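PDB 3DLJ: beta-Ala-His dipeptidase, which hydrolyses Xaa-His dipeptides, carnosine and anserine above all, as a secreted, homodimeric dizinc metallopeptidase of the M20A family. Local coordinates for residues 151-155 and 168-172; 207-211 and 451-455. All coordinates share one frame. Numbering follows the deposited sequence.

Interaction 1 of 2, residues 151-155 and 168-172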
# COMPACT_ATOMS: atom_id res chain seq x y z
N TRP A 151 -1.61 6.94 15.15
CA TRP A 151 -2.78 7.83 15.12
C TRP A 151 -3.65 7.66 16.35
O TRP A 151 -3.99 8.64 17.01
CB TRP A 151 -3.62 7.59 13.84
CG TRP A 151 -4.81 8.51 13.68
CD1 TRP A 151 -6.08 8.30 14.15
CD2 TRP A 151 -4.85 9.79 13.00
NE1 TRP A 151 -6.90 9.37 13.82
CE2 TRP A 151 -6.18 10.28 13.10
CE3 TRP A 151 -3.90 10.55 12.29
CZ2 TRP A 151 -6.58 11.50 12.53
CZ3 TRP A 151 -4.31 11.78 11.72
CH2 TRP A 151 -5.63 12.23 11.84
N ILE A 152 -4.00 6.40 16.65
CA ILE A 152 -4.81 6.08 17.84
C ILE A 152 -4.10 6.48 19.14
O ILE A 152 -4.73 7.01 20.07
CB ILE A 152 -5.25 4.59 17.87
CG1 ILE A 152 -6.39 4.34 16.87
CG2 ILE A 152 -5.66 4.16 19.31
CD1 ILE A 152 -6.66 2.85 16.55
N ASN A 153 -2.80 6.21 19.22
CA ASN A 153 -2.01 6.55 20.40
C ASN A 153 -1.93 8.07 20.61
O ASN A 153 -2.08 8.52 21.73
CB ASN A 153 -0.61 5.91 20.35
CG ASN A 153 -0.65 4.36 20.45
OD1 ASN A 153 -1.61 3.80 20.92
ND2 ASN A 153 0.41 3.70 20.01
N ALA A 154 -1.70 8.85 19.54
CA ALA A 154 -1.81 10.32 19.61
C ALA A 154 -3.12 10.81 20.26
O ALA A 154 -3.10 11.66 21.16
CB ALA A 154 -1.62 10.96 18.21
N VAL A 155 -4.25 10.30 19.78
CA VAL A 155 -5.57 10.62 20.36
C VAL A 155 -5.62 10.25 21.83
O VAL A 155 -6.13 11.02 22.65
CB VAL A 155 -6.73 9.90 19.62
CG1 VAL A 155 -8.04 10.10 20.39
CG2 VAL A 155 -6.89 10.43 18.21
N ASN A 168 -12.72 17.45 15.83
CA ASN A 168 -13.44 16.18 15.89
C ASN A 168 -12.67 15.17 15.03
O ASN A 168 -12.00 15.54 14.06
CB ASN A 168 -14.89 16.31 15.39
CG ASN A 168 -15.72 17.34 16.17
OD1 ASN A 168 -15.84 17.30 17.40
ND2 ASN A 168 -16.32 18.27 15.43
N ILE A 169 -12.72 13.90 15.41
CA ILE A 169 -12.00 12.88 14.67
C ILE A 169 -12.92 11.74 14.32
O ILE A 169 -13.63 11.19 15.17
CB ILE A 169 -10.77 12.36 15.45
CG1 ILE A 169 -9.77 13.52 15.66
CG2 ILE A 169 -10.10 11.19 14.70
CD1 ILE A 169 -8.50 13.12 16.41
N LYS A 170 -12.92 11.42 13.04
CA LYS A 170 -13.60 10.26 12.53
C LYS A 170 -12.58 9.20 12.10
O LYS A 170 -11.45 9.51 11.67
CB LYS A 170 -14.58 10.65 11.41
CG LYS A 170 -15.82 11.37 11.94
CD LYS A 170 -16.93 11.56 10.90
CE LYS A 170 -18.26 11.82 11.61
NZ LYS A 170 -19.33 12.51 10.78
N PHE A 171 -12.96 7.93 12.26
CA PHE A 171 -12.12 6.81 11.82
C PHE A 171 -12.93 5.94 10.90
O PHE A 171 -14.08 5.58 11.22
CB PHE A 171 -11.64 5.96 13.01
CG PHE A 171 -11.14 6.74 14.21
CD1 PHE A 171 -12.03 7.38 15.08
CD2 PHE A 171 -9.78 6.77 14.51
CE1 PHE A 171 -11.58 8.06 16.20
CE2 PHE A 171 -9.32 7.45 15.64
CZ PHE A 171 -10.21 8.10 16.48
N ILE A 172 -12.36 5.61 9.74
CA ILE A 172 -12.87 4.51 8.90
C ILE A 172 -11.77 3.44 8.73
O ILE A 172 -10.78 3.66 8.03
CB ILE A 172 -13.45 4.99 7.53
CG1 ILE A 172 -13.93 3.80 6.70
CG2 ILE A 172 -12.45 5.87 6.74
CD1 ILE A 172 -14.56 4.21 5.38
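In the catalytic domain of this M20 peptidase, an alpha/beta fold in which helices cover a mixed beta-sheet, helix 141-160 packs on strand 168-174, the next strand in the chain. The two short segments run nearly antiparallel, with their axes at 152° and 11.6 Å apart, a spacing bridged by side chains. Phe171 loses the most area to the helix, followed equally by Trp151 and Ile169. The CA-to-CB bond of Phe171 points sideways, but the m rotamer brings its ring to the helix, where CE2 lies 3.6 Å from Trp151 NE1 and 4.4 Å from Ile152 CG1. The five-membered ring of Trp151 and the phenyl ring of Phe171 stand at 87° to each other with centroids 5.5 Å apart, and the approach is oblique. The CA-to-CB bond of Trp151 points toward the strand, and its ring edge meets both strand residues, NE1 being 3.8 Å from Ile169 CG2. Beyond this contact the indole stacks on Phe107 of strand 104-110 and makes edge-to-face contacts with Phe474 and Phe478 of helix 464-482, so the pair belongs to a larger aromatic cluster beneath the helices. Ile169 lies two residues before Phe171 on the same face of the strand, while Lys170 between them points away. One helical turn after Trp151, Val155 closes the other end of the apolar layer, its CG2 3.6 Å from Ile169 CD1.

Interaction 2 of 2, residues 207-211 and 451-455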
# COMPACT_ATOMS: atom_id res chain seq x y z
N ASN A 207 2.33 4.68 3.60
CA ASN A 207 3.35 4.87 2.58
C ASN A 207 4.65 5.31 3.21
O ASN A 207 4.70 5.57 4.42
CB ASN A 207 2.88 5.83 1.48
CG ASN A 207 2.32 7.13 2.01
OD1 ASN A 207 1.32 7.17 2.76
ND2 ASN A 207 2.92 8.22 1.58
N LEU A 208 5.71 5.33 2.41
CA LEU A 208 7.06 5.47 2.92
C LEU A 208 7.76 6.77 2.49
O LEU A 208 7.43 7.35 1.45
CB LEU A 208 7.89 4.27 2.45
CG LEU A 208 7.31 2.86 2.60
CD1 LEU A 208 8.34 1.86 2.15
CD2 LEU A 208 6.84 2.57 4.02
N TRP A 209 8.72 7.20 3.31
CA TRP A 209 9.65 8.26 2.92
C TRP A 209 10.58 7.69 1.86
O TRP A 209 10.55 6.50 1.58
CB TRP A 209 10.46 8.79 4.10
CG TRP A 209 9.68 9.26 5.30
CD1 TRP A 209 8.37 9.68 5.33
CD2 TRP A 209 10.16 9.36 6.64
NE1 TRP A 209 8.02 10.02 6.62
CE2 TRP A 209 9.10 9.84 7.44
CE3 TRP A 209 11.40 9.09 7.24
CZ2 TRP A 209 9.23 10.05 8.81
CZ3 TRP A 209 11.53 9.30 8.62
CH2 TRP A 209 10.44 9.78 9.39
N ILE A 210 11.41 8.54 1.26
CA ILE A 210 12.36 8.08 0.25
C ILE A 210 13.80 8.20 0.78
O ILE A 210 14.70 7.50 0.34
CB ILE A 210 12.13 8.78 -1.15
CG1 ILE A 210 12.85 8.02 -2.29
CG2 ILE A 210 12.50 10.28 -1.11
CD1 ILE A 210 12.02 6.84 -2.91
N SER A 211 14.01 9.07 1.75
CA SER A 211 15.35 9.29 2.32
C SER A 211 15.28 9.31 3.84
O SER A 211 14.17 9.39 4.38
CB SER A 211 15.96 10.60 1.79
N VAL A 451 12.00 4.24 4.00
CA VAL A 451 12.19 3.71 2.65
C VAL A 451 12.50 2.22 2.66
O VAL A 451 12.11 1.49 1.73
CB VAL A 451 13.33 4.54 1.93
CG1 VAL A 451 14.71 4.29 2.55
CG2 VAL A 451 13.33 4.30 0.42
N ASP A 452 13.15 1.75 3.73
CA ASP A 452 13.58 0.36 3.81
C ASP A 452 12.72 -0.55 4.72
O ASP A 452 13.18 -1.60 5.18
CB ASP A 452 15.05 0.30 4.19
CG ASP A 452 15.33 0.81 5.61
OD1 ASP A 452 14.47 1.49 6.21
OD2 ASP A 452 16.42 0.52 6.12
N ASP A 453 11.47 -0.15 4.95
CA ASP A 453 10.57 -0.88 5.86
C ASP A 453 10.20 -2.26 5.35
O ASP A 453 9.88 -3.12 6.15
CB ASP A 453 9.33 -0.05 6.17
CG ASP A 453 9.56 0.98 7.30
OD1 ASP A 453 10.67 1.12 7.80
OD2 ASP A 453 8.61 1.66 7.70
N GLY A 454 10.24 -2.47 4.04
CA GLY A 454 10.00 -3.79 3.45
C GLY A 454 8.57 -4.27 3.51
O GLY A 454 8.32 -5.46 3.75
N GLU A 455 7.61 -3.38 3.29
CA GLU A 455 6.21 -3.80 3.22
C GLU A 455 5.96 -4.85 2.10
O GLU A 455 6.57 -4.76 1.00
CB GLU A 455 5.27 -2.58 3.10
CG GLU A 455 5.15 -1.88 1.73
CD GLU A 455 6.45 -1.23 1.23
OE1 GLU A 455 7.47 -1.19 1.97
OE2 GLU A 455 6.46 -0.74 0.09
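Two loops that meet beside the dizinc centre form this contact: 207-211, directly after the zinc ligand Asp206, and 451-455, directly before the zinc ligand His456. Val451, which has more area covered by the other segment than any other residue, comes close to its backbone. Its CA lies 3.4 Å from Trp209 O and its CG2 3.5 Å from Ile210 O, while the same CG2 is 4.4 Å from Ile210 CD1. Leu208 CD1 lies 3.8 Å from Val451 O, to the side of the carbonyl. Asp452 turns away from the other loop and forms a salt bridge with Lys461. Asp453 points toward it, but OD2 stays 4.2 Å from Leu208 CD2; that oxygen is hydrogen-bonded to Thr142, while OD1 also forms a salt bridge with Lys461. Gly454, with phi/psi of 71/40°, carries the chain in a left-handed conformation to Glu455, whose OE1 is 3.2 Å from Leu208 CD1 and whose side chain also touches the zinc ligand Asp143. Leu208 thus borders the Val451 carbonyl and the side chains of Asp453 and Glu455. No hydrogen bond links 207-211 to 451-455; Trp209 bonds to Gly449 and Pro447, just before the second segment. Between the segments themselves the contact therefore rests on shape and van der Waals proximity, tightest at Glu455 OE1 and Leu208 CD1.

How the interactions relate
Both contacts lie in the catalytic domain and are joined through helix 141-160, yet they do not touch: their centres are 23 Å apart and their nearest atoms about 11 Å. Interaction 1 is fully buried, on the inner face of a helix that covers the sheet, and its chemistry is apolar and aromatic, with no hydrogen bond across it. Interaction 2 is partly buried and irregular, between loops at the metal centre, where aliphatic groups press against carbonyl and carboxylate oxygens. The shared helix serves both: its middle supplies the buried face of interaction 1, while Thr142 and Asp143 at its start touch the loops of interaction 2.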